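Local coordinates for alginate lyase AlgAT5 (Defluviitalea, PDB 5ZQI), which probably cleaves the polysaccharide alginate by beta-elimination, as a polysaccharide lyase of family 7 with a beta-sandwich fold, at residues A[69-72]-A[78-81]; A[82-87]-A[91-96]; A[65-70]-A[237-242]; A[161-166]-A[257-262]. One frame throughout, in Å; residues are numbered along the deposited sequence. Where two conformers were deposited one is given.

Contact 1: residues A[69-72]-A[78-81]; sequences LTLP and EITQ
Leu-69 and Ile-79 form an antiparallel hydrogen-bonded pair in a short beta hairpin near the N-terminal part of the lyase fold. Two backbone bonds join them. Leu-69 N bonds to Ile-79 O at 2.9 Å. In return, Ile-79 N reaches Leu-69 O at 2.8 Å. The same Leu-69 O also receives a CA-H...O contact from Glu-78 CA at 3.1 Å. Thr-70 and Glu-78 make the next, non-hydrogen-bonded pair, one step nearer the loop that joins the two strands.

The hairpin consists of strands 67-70 and 78-79 and lies in one of the two antiparallel sheets of the PL7 beta-sandwich. Strand 120-127 pairs with the other side of strand 67-70.

The two faces of the hairpin differ in chemistry. On the apolar face, Leu-69 CB lies 4.3 Å from Ile-79 CB. Leu-71 sits past the end of the strand and brings its CD1 to 4.1 Å from Ile-79 CG1. Tyr-87 packs on both Leu-71 and Ile-79. On the other face, Thr-70 OG1 lies beside its own backbone N (chi1 -57°), on the side of Glu-78. A water bridges the two side chains. It is 2.8 Å from Thr-70 OG1 and donates to Glu-78 OE2 at 2.7 Å. The second carboxylate oxygen, Glu-78 OE1, makes a salt bridge with Lys-68.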
loop_
_atom_site.group_PDB
_atom_site.type_symbol
_atom_site.label_atom_id
_atom_site.label_comp_id
_atom_site.label_asym_id
_atom_site.label_seq_id
_atom_site.Cartn_x
_atom_site.Cartn_y
_atom_site.Cartn_z
ATOM N N LEU A 69 6.497 -9.116 -2.235
ATOM C CA LEU A 69 6.670 -8.280 -1.048
ATOM C C LEU A 69 8.051 -7.633 -1.034
ATOM O O LEU A 69 9.047 -8.329 -1.240
ATOM C CB LEU A 69 6.495 -9.116 0.219
ATOM C CG LEU A 69 6.717 -8.404 1.554
ATOM C CD1 LEU A 69 5.621 -7.430 1.867
ATOM C CD2 LEU A 69 6.831 -9.463 2.672
ATOM N N THR A 70 8.104 -6.318 -0.784
ATOM C CA THR A 70 9.353 -5.630 -0.461
ATOM C C THR A 70 9.420 -5.366 1.041
ATOM O O THR A 70 8.443 -4.891 1.635
ATOM C CB THR A 70 9.495 -4.323 -1.222
ATOM O OG1 THR A 70 9.398 -4.597 -2.632
ATOM C CG2 THR A 70 10.843 -3.642 -0.883
ATOM N N LEU A 71 10.569 -5.692 1.655
ATOM C CA LEU A 71 10.802 -5.556 3.083
ATOM C C LEU A 71 11.522 -4.269 3.440
ATOM O O LEU A 71 12.129 -3.603 2.594
ATOM C CB LEU A 71 11.652 -6.729 3.570
ATOM C CG LEU A 71 11.016 -8.118 3.546
ATOM C CD1 LEU A 71 12.070 -9.205 3.800
ATOM C CD2 LEU A 71 9.882 -8.251 4.516
ATOM N N PRO A 72 11.456 -3.882 4.748
ATOM C CA PRO A 72 12.232 -2.718 5.206
ATOM C C PRO A 72 13.617 -3.049 5.758
ATOM O O PRO A 72 14.269 -2.226 6.422
ATOM C CB PRO A 72 11.346 -2.134 6.313
ATOM C CG PRO A 72 10.714 -3.395 6.908
ATOM C CD PRO A 72 10.426 -4.305 5.728
ATOM N N GLU A 78 13.195 -8.440 -1.715
ATOM C CA GLU A 78 11.921 -8.872 -2.244
ATOM C C GLU A 78 11.692 -10.350 -1.962
ATOM O O GLU A 78 12.586 -11.184 -2.166
ATOM C CB GLU A 78 11.807 -8.634 -3.747
ATOM C CG GLU A 78 11.834 -7.174 -4.144
ATOM C CD GLU A 78 11.524 -6.946 -5.608
ATOM O OE1 GLU A 78 11.554 -7.917 -6.395
ATOM O OE2 GLU A 78 11.256 -5.781 -5.979
ATOM N N ILE A 79 10.490 -10.662 -1.486
ATOM C CA ILE A 79 10.023 -12.033 -1.336
ATOM C C ILE A 79 8.977 -12.260 -2.412
ATOM O O ILE A 79 7.917 -11.619 -2.392
ATOM C CB ILE A 79 9.431 -12.308 0.058
ATOM C CG1 ILE A 79 10.325 -11.801 1.209
ATOM C CG2 ILE A 79 9.137 -13.828 0.200
ATOM C CD1 ILE A 79 11.692 -12.415 1.305
ATOM N N THR A 80 9.284 -13.139 -3.357
ATOM C CA THR A 80 8.377 -13.466 -4.441
ATOM C C THR A 80 7.753 -14.830 -4.205
ATOM O O THR A 80 8.201 -15.608 -3.366
ATOM C CB THR A 80 9.095 -13.446 -5.789
ATOM O OG1 THR A 80 10.155 -14.409 -5.807
ATOM C CG2 THR A 80 9.681 -12.089 -6.063
ATOM N N GLN A 81 6.707 -15.120 -4.973
ATOM C CA GLN A 81 6.192 -16.468 -5.029
ATOM C C GLN A 81 7.210 -17.350 -5.747
ATOM O O GLN A 81 7.860 -16.907 -6.702
ATOM C CB GLN A 81 4.855 -16.496 -5.768
ATOM C CG GLN A 81 3.715 -15.809 -4.982
ATOM C CD GLN A 81 3.221 -16.584 -3.768
ATOM O OE1 GLN A 81 3.675 -17.680 -3.497
ATOM N NE2 GLN A 81 2.335 -15.982 -3.007
HETATM O O HOH W 1 11.427 -3.684 -4.322
#

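Contact 2: residues A[82-87]-A[91-96]; sequences PELDSY and EYFHVN
Phe-93 meets Tyr-87 and Leu-84 through apolar and aromatic contacts. Its ring enters the bend of segment 82-87 from strand 93-95, an edge strand of the seven-stranded sheet.

The aromatic contact is with Tyr-87. Phe-93 CD2 comes to 3.7 Å from Tyr-87 CD2 and sits at the edge of the tyrosine ring, near its plane. Tyr-87 CE2 is also near Phe-93 CD2, at 4.0 Å. Phe-93 CG is anti to the backbone N (chi1 178°), which carries the ring across the gap between the two backbones. The aliphatic contact is with Leu-84. Its CD1 methyl lies 4.0 Å from Phe-93 CE2, and the leucine side chain runs roughly perpendicular to that of the phenylalanine. One backbone polar atom borders the ring: Tyr-87 O is 3.8 Å from Phe-93 CE2.

Backbone bonds shape the segment that receives the ring. Asp-85 N bonds to Pro-82 O at 3.1 Å, Ser-86 N to Glu-83 O, and Tyr-87 N to Leu-84 O. These are consecutive turns, and Pro-82 enters them through a cis peptide. At the start of strand 93-95, Tyr-92 and Phe-93 form a classic beta bulge opposite His-89. Leu-69 and Phe-104 add to the apolar surroundings of Phe-93.

With an alanine here in place of Phe-93, the Leu-84 CD1 methyl and the CD2 edge of Tyr-87 would probably be left without their apolar partner. The segments are linked by ring and methyl surfaces, so their fit depends on shape and exclusion of water more than on directed bonds.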
loop_
_atom_site.group_PDB
_atom_site.type_symbol
_atom_site.label_atom_id
_atom_site.label_comp_id
_atom_site.label_asym_id
_atom_site.label_seq_id
_atom_site.Cartn_x
_atom_site.Cartn_y
_atom_site.Cartn_z
ATOM N N PRO A 82 7.358 -18.624 -5.329
ATOM C CA PRO A 82 6.513 -19.310 -4.343
ATOM C C PRO A 82 6.911 -19.156 -2.880
ATOM O O PRO A 82 6.139 -19.557 -2.000
ATOM C CB PRO A 82 6.636 -20.790 -4.749
ATOM C CG PRO A 82 8.031 -20.882 -5.344
ATOM C CD PRO A 82 8.239 -19.553 -6.054
ATOM N N GLU A 83 8.088 -18.582 -2.609
ATOM C CA GLU A 83 8.511 -18.421 -1.225
ATOM C C GLU A 83 7.529 -17.579 -0.415
ATOM O O GLU A 83 7.325 -17.846 0.768
ATOM C CB GLU A 83 9.900 -17.801 -1.181
ATOM C CG GLU A 83 10.989 -18.695 -1.700
ATOM C CD GLU A 83 11.149 -18.685 -3.247
ATOM O OE1 GLU A 83 10.527 -17.809 -3.915
ATOM O OE2 GLU A 83 11.913 -19.534 -3.758
ATOM N N LEU A 84 6.870 -16.600 -1.032
ATOM C CA LEU A 84 5.967 -15.741 -0.276
ATOM C C LEU A 84 4.816 -16.526 0.342
ATOM O O LEU A 84 4.321 -16.150 1.411
ATOM C CB LEU A 84 5.448 -14.612 -1.179
ATOM C CG LEU A 84 4.505 -13.595 -0.563
ATOM C CD1 LEU A 84 5.131 -12.857 0.594
ATOM C CD2 LEU A 84 4.032 -12.559 -1.609
ATOM N N ASP A 85 4.394 -17.625 -0.285
ATOM C CA ASP A 85 3.297 -18.411 0.266
ATOM C C ASP A 85 3.586 -18.914 1.679
ATOM O O ASP A 85 2.653 -19.142 2.453
ATOM C CB ASP A 85 3.008 -19.605 -0.650
ATOM C CG ASP A 85 1.800 -20.421 -0.198
ATOM O OD1 ASP A 85 0.700 -19.840 -0.147
ATOM O OD2 ASP A 85 1.949 -21.622 0.134
ATOM N N SER A 86 4.847 -19.138 2.030
ATOM C CA SER A 86 5.183 -19.657 3.351
ATOM C C SER A 86 5.960 -18.655 4.202
ATOM O O SER A 86 6.515 -19.036 5.243
ATOM C CB SER A 86 5.974 -20.969 3.221
ATOM O OG SER A 86 7.202 -20.747 2.554
ATOM N N TYR A 87 5.997 -17.395 3.800
ATOM C CA TYR A 87 6.848 -16.394 4.442
ATOM C C TYR A 87 6.109 -15.607 5.527
ATOM O O TYR A 87 4.949 -15.195 5.355
ATOM C CB TYR A 87 7.397 -15.412 3.399
ATOM C CG TYR A 87 8.324 -14.378 4.007
ATOM C CD1 TYR A 87 9.660 -14.675 4.276
ATOM C CD2 TYR A 87 7.843 -13.120 4.363
ATOM C CE1 TYR A 87 10.484 -13.712 4.850
ATOM C CE2 TYR A 87 8.675 -12.155 4.947
ATOM C CZ TYR A 87 9.969 -12.482 5.221
ATOM O OH TYR A 87 10.783 -11.553 5.855
ATOM N N GLU A 91 8.256 -9.310 13.111
ATOM C CA GLU A 91 8.090 -7.878 13.349
ATOM C C GLU A 91 7.426 -7.129 12.203
ATOM O O GLU A 91 6.624 -6.215 12.447
ATOM C CB GLU A 91 9.444 -7.219 13.625
ATOM C CG GLU A 91 9.331 -5.751 14.056
ATOM C CD GLU A 91 10.613 -5.188 14.605
ATOM O OE1 GLU A 91 11.640 -5.899 14.597
ATOM O OE2 GLU A 91 10.586 -4.020 15.056
ATOM N N TYR A 92 7.746 -7.463 10.958
ATOM C CA TYR A 92 7.360 -6.609 9.839
ATOM C C TYR A 92 6.200 -7.102 8.998
ATOM O O TYR A 92 5.555 -6.256 8.355
ATOM C CB TYR A 92 8.584 -6.365 8.911
ATOM C CG TYR A 92 9.748 -5.736 9.645
ATOM C CD1 TYR A 92 9.616 -4.506 10.267
ATOM C CD2 TYR A 92 10.954 -6.390 9.756
ATOM C CE1 TYR A 92 10.667 -3.939 10.945
ATOM C CE2 TYR A 92 11.996 -5.856 10.471
ATOM C CZ TYR A 92 11.855 -4.646 11.059
ATOM O OH TYR A 92 12.930 -4.121 11.733
ATOM N N PHE A 93 5.889 -8.404 9.013
ATOM C CA PHE A 93 4.910 -8.970 8.059
ATOM C C PHE A 93 4.344 -10.271 8.627
ATOM O O PHE A 93 4.933 -11.337 8.463
ATOM C CB PHE A 93 5.562 -9.186 6.703
ATOM C CG PHE A 93 4.667 -9.808 5.642
ATOM C CD1 PHE A 93 3.689 -9.057 5.023
ATOM C CD2 PHE A 93 4.834 -11.133 5.250
ATOM C CE1 PHE A 93 2.914 -9.615 4.029
ATOM C CE2 PHE A 93 4.060 -11.694 4.274
ATOM C CZ PHE A 93 3.089 -10.918 3.640
ATOM N N HIS A 94 3.253 -10.150 9.326
ATOM C CA HIS A 94 2.706 -11.269 10.076
ATOM C C HIS A 94 1.254 -11.114 10.402
ATOM O O HIS A 94 0.745 -10.111 10.314
ATOM C CB HIS A 94 3.539 -11.420 11.387
ATOM C CG HIS A 94 3.387 -10.329 12.351
ATOM N ND1 HIS A 94 4.159 -9.218 12.327
ATOM C CD2 HIS A 94 2.497 -10.129 13.323
ATOM C CE1 HIS A 94 3.763 -8.396 13.269
ATOM N NE2 HIS A 94 2.757 -8.922 13.885
ATOM N N VAL A 95 0.643 -12.228 10.808
ATOM C CA VAL A 95 -0.767 -12.173 11.187
ATOM C C VAL A 95 -0.905 -11.575 12.584
ATOM O O VAL A 95 -0.113 -11.870 13.496
ATOM C CB VAL A 95 -1.410 -13.569 11.111
ATOM C CG1 VAL A 95 -2.889 -13.539 11.524
ATOM C CG2 VAL A 95 -1.255 -14.133 9.688
ATOM N N ASN A 96 -1.937 -10.749 12.767
ATOM C CA ASN A 96 -2.147 -10.109 14.050
ATOM C C ASN A 96 -2.589 -11.133 15.107
ATOM O O ASN A 96 -2.864 -12.306 14.822
ATOM C CB ASN A 96 -3.164 -8.969 13.926
ATOM C CG ASN A 96 -4.570 -9.428 13.499
ATOM O OD1 ASN A 96 -4.858 -10.607 13.354
ATOM N ND2 ASN A 96 -5.461 -8.471 13.339
#

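Contact 3: residues A[65-70]-A[237-242]; sequences TNWKLT and FKAGMY
Trp-67 lies along the inner side of one sheet of the beta-sandwich and turns an edge toward the backbone of strand 236-239. Both strands belong to this curled sheet, and strand 120-127 lies between them and pairs with each. The axes of segments 67-70 and 237-239 pass 9.1 Å apart at 52°, a spacing and twist that the indole spans past strand 120-127.

Trp-67 CG is anti to the carbonyl carbon (chi1 -64°), a turn that presents the benzo edge of the indole to Phe-237 O. Its CZ3 lies 3.7 Å from that oxygen, which sits at the ring edge and near the ring plane. The neighbouring CH2 corner touches side chains: it is 4.2 Å from Phe-237 CB and 4.5 Å from Ala-239 CB. The Phe-237 ring itself leads away from the indole and meets Trp-136. Leu-264 and Val-266 of strand 256-269, in the other sheet, also pack on Trp-67.

Lys-238 points away from the tryptophan. Its amino group forms a salt bridge with Glu-122, near the like-charged Arg-120. A water gives it a second link, back to strand 67-70. This water accepts from Lys-238 NZ at 3.1 Å and lies 2.8 Å from Thr-70 OG1.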
loop_
_atom_site.group_PDB
_atom_site.type_symbol
_atom_site.label_atom_id
_atom_site.label_comp_id
_atom_site.label_asym_id
_atom_site.label_seq_id
_atom_site.Cartn_x
_atom_site.Cartn_y
_atom_site.Cartn_z
ATOM N N THR A 65 -1.213 -14.760 -4.109
ATOM C CA THR A 65 -0.778 -15.389 -5.345
ATOM C C THR A 65 -0.101 -14.412 -6.295
ATOM O O THR A 65 0.967 -14.707 -6.842
ATOM C CB THR A 65 -1.983 -16.033 -6.022
ATOM O OG1 THR A 65 -2.609 -16.968 -5.128
ATOM C CG2 THR A 65 -1.579 -16.747 -7.320
ATOM N N ASN A 66 -0.737 -13.281 -6.567
ATOM C CA ASN A 66 -0.281 -12.338 -7.580
ATOM C C ASN A 66 0.261 -11.079 -6.920
ATOM O O ASN A 66 -0.050 -9.956 -7.321
ATOM C CB ASN A 66 -1.407 -12.015 -8.558
ATOM C CG ASN A 66 -1.516 -13.028 -9.652
ATOM O OD1 ASN A 66 -0.536 -13.700 -9.997
ATOM N ND2 ASN A 66 -2.714 -13.172 -10.198
ATOM N N TRP A 67 1.132 -11.280 -5.934
ATOM C CA TRP A 67 1.849 -10.190 -5.312
ATOM C C TRP A 67 3.288 -10.622 -5.068
ATOM O O TRP A 67 3.592 -11.803 -4.982
ATOM C CB TRP A 67 1.226 -9.800 -3.978
ATOM C CG TRP A 67 -0.190 -9.243 -3.967
ATOM C CD1 TRP A 67 -1.337 -9.915 -3.685
ATOM C CD2 TRP A 67 -0.573 -7.892 -4.238
ATOM N NE1 TRP A 67 -2.410 -9.059 -3.745
ATOM C CE2 TRP A 67 -1.966 -7.805 -4.073
ATOM C CE3 TRP A 67 0.138 -6.737 -4.573
ATOM C CZ2 TRP A 67 -2.658 -6.637 -4.275
ATOM C CZ3 TRP A 67 -0.553 -5.563 -4.774
ATOM C CH2 TRP A 67 -1.936 -5.511 -4.599
ATOM N N LYS A 68 4.176 -9.640 -4.918
ATOM C CA LYS A 68 5.495 -9.835 -4.324
ATOM C C LYS A 68 5.664 -8.799 -3.224
ATOM O O LYS A 68 5.019 -7.742 -3.259
ATOM C CB LYS A 68 6.619 -9.754 -5.351
ATOM C CG LYS A 68 6.856 -8.458 -6.013
ATOM C CD LYS A 68 8.148 -8.518 -6.868
ATOM C CE LYS A 68 8.325 -7.270 -7.680
ATOM N NZ LYS A 68 9.610 -7.316 -8.432
ATOM N N LEU A 69 6.497 -9.116 -2.235
ATOM C CA LEU A 69 6.670 -8.280 -1.048
ATOM C C LEU A 69 8.051 -7.633 -1.034
ATOM O O LEU A 69 9.047 -8.329 -1.240
ATOM C CB LEU A 69 6.495 -9.116 0.219
ATOM C CG LEU A 69 6.717 -8.404 1.554
ATOM C CD1 LEU A 69 5.621 -7.430 1.867
ATOM C CD2 LEU A 69 6.831 -9.463 2.672
ATOM N N THR A 70 8.104 -6.318 -0.784
ATOM C CA THR A 70 9.353 -5.630 -0.461
ATOM C C THR A 70 9.420 -5.366 1.041
ATOM O O THR A 70 8.443 -4.891 1.635
ATOM C CB THR A 70 9.495 -4.323 -1.222
ATOM O OG1 THR A 70 9.398 -4.597 -2.632
ATOM C CG2 THR A 70 10.843 -3.642 -0.883
ATOM N N PHE A 237 -0.702 -1.913 -9.080
ATOM C CA PHE A 237 -1.144 -1.609 -7.725
ATOM C C PHE A 237 -0.065 -1.942 -6.700
ATOM O O PHE A 237 0.772 -2.841 -6.912
ATOM C CB PHE A 237 -2.428 -2.388 -7.369
ATOM C CG PHE A 237 -3.671 -1.914 -8.101
ATOM C CD1 PHE A 237 -4.135 -0.614 -7.960
ATOM C CD2 PHE A 237 -4.396 -2.795 -8.882
ATOM C CE1 PHE A 237 -5.270 -0.182 -8.637
ATOM C CE2 PHE A 237 -5.553 -2.373 -9.547
ATOM C CZ PHE A 237 -5.990 -1.075 -9.402
ATOM N N LYS A 238 -0.135 -1.236 -5.560
ATOM C CA LYS A 238 0.652 -1.553 -4.376
ATOM C C LYS A 238 -0.220 -1.422 -3.145
ATOM O O LYS A 238 -1.125 -0.603 -3.129
ATOM C CB LYS A 238 1.872 -0.626 -4.187
ATOM C CG LYS A 238 2.731 -0.479 -5.443
ATOM C CD LYS A 238 4.089 0.107 -5.065
ATOM C CE LYS A 238 4.995 -1.085 -4.633
ATOM N NZ LYS A 238 6.286 -0.682 -4.036
ATOM N N ALA A 239 0.066 -2.222 -2.108
ATOM C CA ALA A 239 -0.665 -2.134 -0.848
ATOM C C ALA A 239 0.259 -2.592 0.270
ATOM O O ALA A 239 1.092 -3.486 0.081
ATOM C CB ALA A 239 -1.928 -3.003 -0.873
ATOM N N GLY A 240 0.073 -2.012 1.445
ATOM C CA GLY A 240 0.876 -2.334 2.601
ATOM C C GLY A 240 1.212 -1.073 3.353
ATOM O O GLY A 240 0.346 -0.196 3.526
ATOM N N MET A 241 2.472 -0.957 3.775
ATOM C CA MET A 241 2.934 0.202 4.538
ATOM C C MET A 241 4.165 0.824 3.907
ATOM O O MET A 241 5.204 0.171 3.785
ATOM C CB MET A 241 3.229 -0.215 5.998
ATOM C CG MET A 241 3.883 0.858 6.874
ATOM S SD MET A 241 3.031 2.462 6.852
ATOM C CE MET A 241 1.395 1.979 7.425
ATOM N N TYR A 242 4.049 2.092 3.523
ATOM C CA TYR A 242 5.133 2.890 2.926
ATOM C C TYR A 242 5.304 4.106 3.822
ATOM O O TYR A 242 4.511 5.056 3.764
ATOM C CB TYR A 242 4.787 3.243 1.488
ATOM C CG TYR A 242 5.838 3.946 0.672
ATOM C CD1 TYR A 242 7.189 3.897 1.011
ATOM C CD2 TYR A 242 5.472 4.651 -0.459
ATOM C CE1 TYR A 242 8.151 4.524 0.227
ATOM C CE2 TYR A 242 6.413 5.276 -1.222
ATOM C CZ TYR A 242 7.735 5.203 -0.883
ATOM O OH TYR A 242 8.692 5.857 -1.670
HETATM O O HOH W 2 6.807 -3.608 -3.177
#

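Contact 4: residues A[161-166]-A[257-262]; sequences VVVGQI and GENEIY
Val-163 and Asn-259 touch across the middle of the sandwich, with Val-161 and Gly-257 beside them. Val-163 CG1 lies 3.9 Å from Asn-259 ND2 and 4.2 Å from Asn-259 CG. The valine and the asparagine lie alongside and run opposite ways, with the CG1 methyl against the amide. Val-161 CG1 rests 3.9 Å from Gly-257 CA. A side chain at Gly-257 would point at this valine, and a beta carbon there would clash with the CG1 methyl. The glycine thus lets the strands come close, with Val-161 and Gly-257 CA atoms 6.3 Å apart.

The first torsion of Asn-259 (chi1 69°) lays the amide over its own backbone and sets ND2 against Val-163. The amide nitrogen is buried against the valine, yet it has a polar partner: Asn-259 ND2 donates to Gln-149 OE1. Gln-149 NE2 in turn bonds to Val-163 O, so one glutamine side chain links the two strands from the second shell. Met-241 packs on Val-161, Val-163 and Asn-259, while Phe-104 packs on Asn-259.

Strand 160-167 runs between strand 172-179 and strands 236-239 and 241-243 in one sheet; strand 256-269 faces it from the other sheet, between strands 102-107 and 142-153.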
loop_
_atom_site.group_PDB
_atom_site.type_symbol
_atom_site.label_atom_id
_atom_site.label_comp_id
_atom_site.label_asym_id
_atom_site.label_seq_id
_atom_site.Cartn_x
_atom_site.Cartn_y
_atom_site.Cartn_z
ATOM N N VAL A 161 2.164 8.337 6.416
ATOM C CA VAL A 161 2.280 7.009 5.815
ATOM C C VAL A 161 1.433 6.923 4.553
ATOM O O VAL A 161 0.470 7.668 4.362
ATOM C CB VAL A 161 1.874 5.865 6.783
ATOM C CG1 VAL A 161 2.765 5.853 8.026
ATOM C CG2 VAL A 161 0.378 5.958 7.112
ATOM N N VAL A 162 1.800 5.953 3.699
ATOM C CA VAL A 162 1.075 5.637 2.466
ATOM C C VAL A 162 0.638 4.184 2.545
ATOM O O VAL A 162 1.454 3.303 2.843
ATOM C CB VAL A 162 1.944 5.902 1.222
ATOM C CG1 VAL A 162 1.358 5.245 -0.036
ATOM C CG2 VAL A 162 2.115 7.417 0.975
ATOM N N VAL A 163 -0.625 3.932 2.220
ATOM C CA VAL A 163 -1.289 2.648 2.399
ATOM C C VAL A 163 -2.160 2.329 1.187
ATOM O O VAL A 163 -3.384 2.178 1.270
ATOM C CB VAL A 163 -2.108 2.677 3.695
ATOM C CG1 VAL A 163 -1.156 2.806 4.909
ATOM C CG2 VAL A 163 -3.166 3.756 3.701
ATOM N N GLY A 164 -1.532 2.265 0.042
ATOM C CA GLY A 164 -2.201 1.956 -1.205
ATOM C C GLY A 164 -1.721 2.885 -2.294
ATOM O O GLY A 164 -1.644 4.111 -2.106
ATOM N N GLN A 165 -1.372 2.325 -3.447
ATOM C CA GLN A 165 -0.923 3.130 -4.563
ATOM C C GLN A 165 -1.359 2.547 -5.902
ATOM O O GLN A 165 -1.572 1.335 -6.057
ATOM C CB GLN A 165 0.607 3.234 -4.650
ATOM C CG GLN A 165 1.333 3.567 -3.393
ATOM C CD GLN A 165 2.807 3.803 -3.682
ATOM O OE1 GLN A 165 3.150 4.578 -4.569
ATOM N NE2 GLN A 165 3.686 3.119 -2.958
ATOM N N ILE A 166 -1.416 3.434 -6.899
ATOM C CA ILE A 166 -1.119 3.063 -8.282
ATOM C C ILE A 166 0.250 3.659 -8.576
ATOM O O ILE A 166 0.458 4.845 -8.313
ATOM C CB ILE A 166 -2.154 3.592 -9.284
ATOM C CG1 ILE A 166 -3.530 2.999 -9.028
ATOM C CG2 ILE A 166 -1.665 3.260 -10.738
ATOM C CD1 ILE A 166 -4.632 3.703 -9.883
ATOM N N GLY A 257 5.729 3.358 10.926
ATOM C CA GLY A 257 4.361 3.238 10.460
ATOM C C GLY A 257 3.923 1.778 10.478
ATOM O O GLY A 257 4.717 0.875 10.230
ATOM N N GLU A 258 2.653 1.565 10.784
ATOM C CA GLU A 258 2.098 0.224 10.823
ATOM C C GLU A 258 0.629 0.269 10.431
ATOM O O GLU A 258 -0.105 1.188 10.816
ATOM C CB GLU A 258 2.266 -0.406 12.201
ATOM C CG GLU A 258 1.851 -1.882 12.277
ATOM C CD GLU A 258 2.233 -2.476 13.608
ATOM O OE1 GLU A 258 1.345 -2.537 14.495
ATOM O OE2 GLU A 258 3.411 -2.874 13.804
ATOM N N ASN A 259 0.203 -0.756 9.683
ATOM C CA ASN A 259 -1.208 -0.956 9.374
ATOM C C ASN A 259 -1.535 -2.447 9.366
ATOM O O ASN A 259 -0.659 -3.312 9.408
ATOM C CB ASN A 259 -1.595 -0.268 8.047
ATOM C CG ASN A 259 -0.972 -0.918 6.824
ATOM O OD1 ASN A 259 0.131 -1.429 6.850
ATOM N ND2 ASN A 259 -1.721 -0.920 5.731
ATOM N N GLU A 260 -2.829 -2.744 9.360
ATOM C CA GLU A 260 -3.349 -4.105 9.364
ATOM C C GLU A 260 -4.361 -4.197 8.229
ATOM O O GLU A 260 -5.300 -3.392 8.171
ATOM C CB GLU A 260 -3.991 -4.453 10.709
ATOM C CG GLU A 260 -3.026 -4.366 11.878
ATOM C CD GLU A 260 -3.542 -4.948 13.183
ATOM O OE1 GLU A 260 -4.571 -5.682 13.158
ATOM O OE2 GLU A 260 -2.916 -4.670 14.223
ATOM N N ILE A 261 -4.147 -5.144 7.316
ATOM C CA ILE A 261 -5.034 -5.362 6.167
ATOM C C ILE A 261 -5.858 -6.620 6.443
ATOM O O ILE A 261 -5.310 -7.721 6.594
ATOM C CB ILE A 261 -4.267 -5.481 4.827
ATOM C CG1 ILE A 261 -3.471 -4.196 4.597
ATOM C CG2 ILE A 261 -5.242 -5.830 3.690
ATOM C CD1 ILE A 261 -2.766 -4.131 3.220
ATOM N N TYR A 262 -7.177 -6.462 6.437
ATOM C CA TYR A 262 -8.144 -7.534 6.658
ATOM C C TYR A 262 -8.577 -8.223 5.377
ATOM O O TYR A 262 -8.760 -9.449 5.373
ATOM C CB TYR A 262 -9.387 -6.949 7.347
ATOM C CG TYR A 262 -9.192 -6.575 8.780
ATOM C CD1 TYR A 262 -8.586 -5.383 9.129
ATOM C CD2 TYR A 262 -9.593 -7.433 9.800
ATOM C CE1 TYR A 262 -8.353 -5.110 10.402
ATOM C CE2 TYR A 262 -9.408 -7.120 11.111
ATOM C CZ TYR A 262 -8.762 -6.011 11.415
ATOM O OH TYR A 262 -8.591 -5.637 12.773
#

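Contacts 3 and 4 lie deep in the sandwich, with centres 10 Å apart. Contacts 1 and 2 lie farther out and are mostly buried, but exposed Glu-78 and partly exposed Tyr-87 mark their outer side. Contacts 1 and 3 share strand 67-70: one is backbone pairing, the other a side chain spanning to the next-but-one strand of the same sheet. Contact 2 packs against contact 1, with Leu-69 CD2 3.7 Å from Phe-93 CD2. Contacts 3 and 4 are tied by backbone pairing of strand 160-167 with 236-239 and 241-243. Chemistry follows place: backbone bonds in contact 1, rings and methyls in contact 2, an indole edge on backbone plus a water in contact 3, close packing between sheets in contact 4.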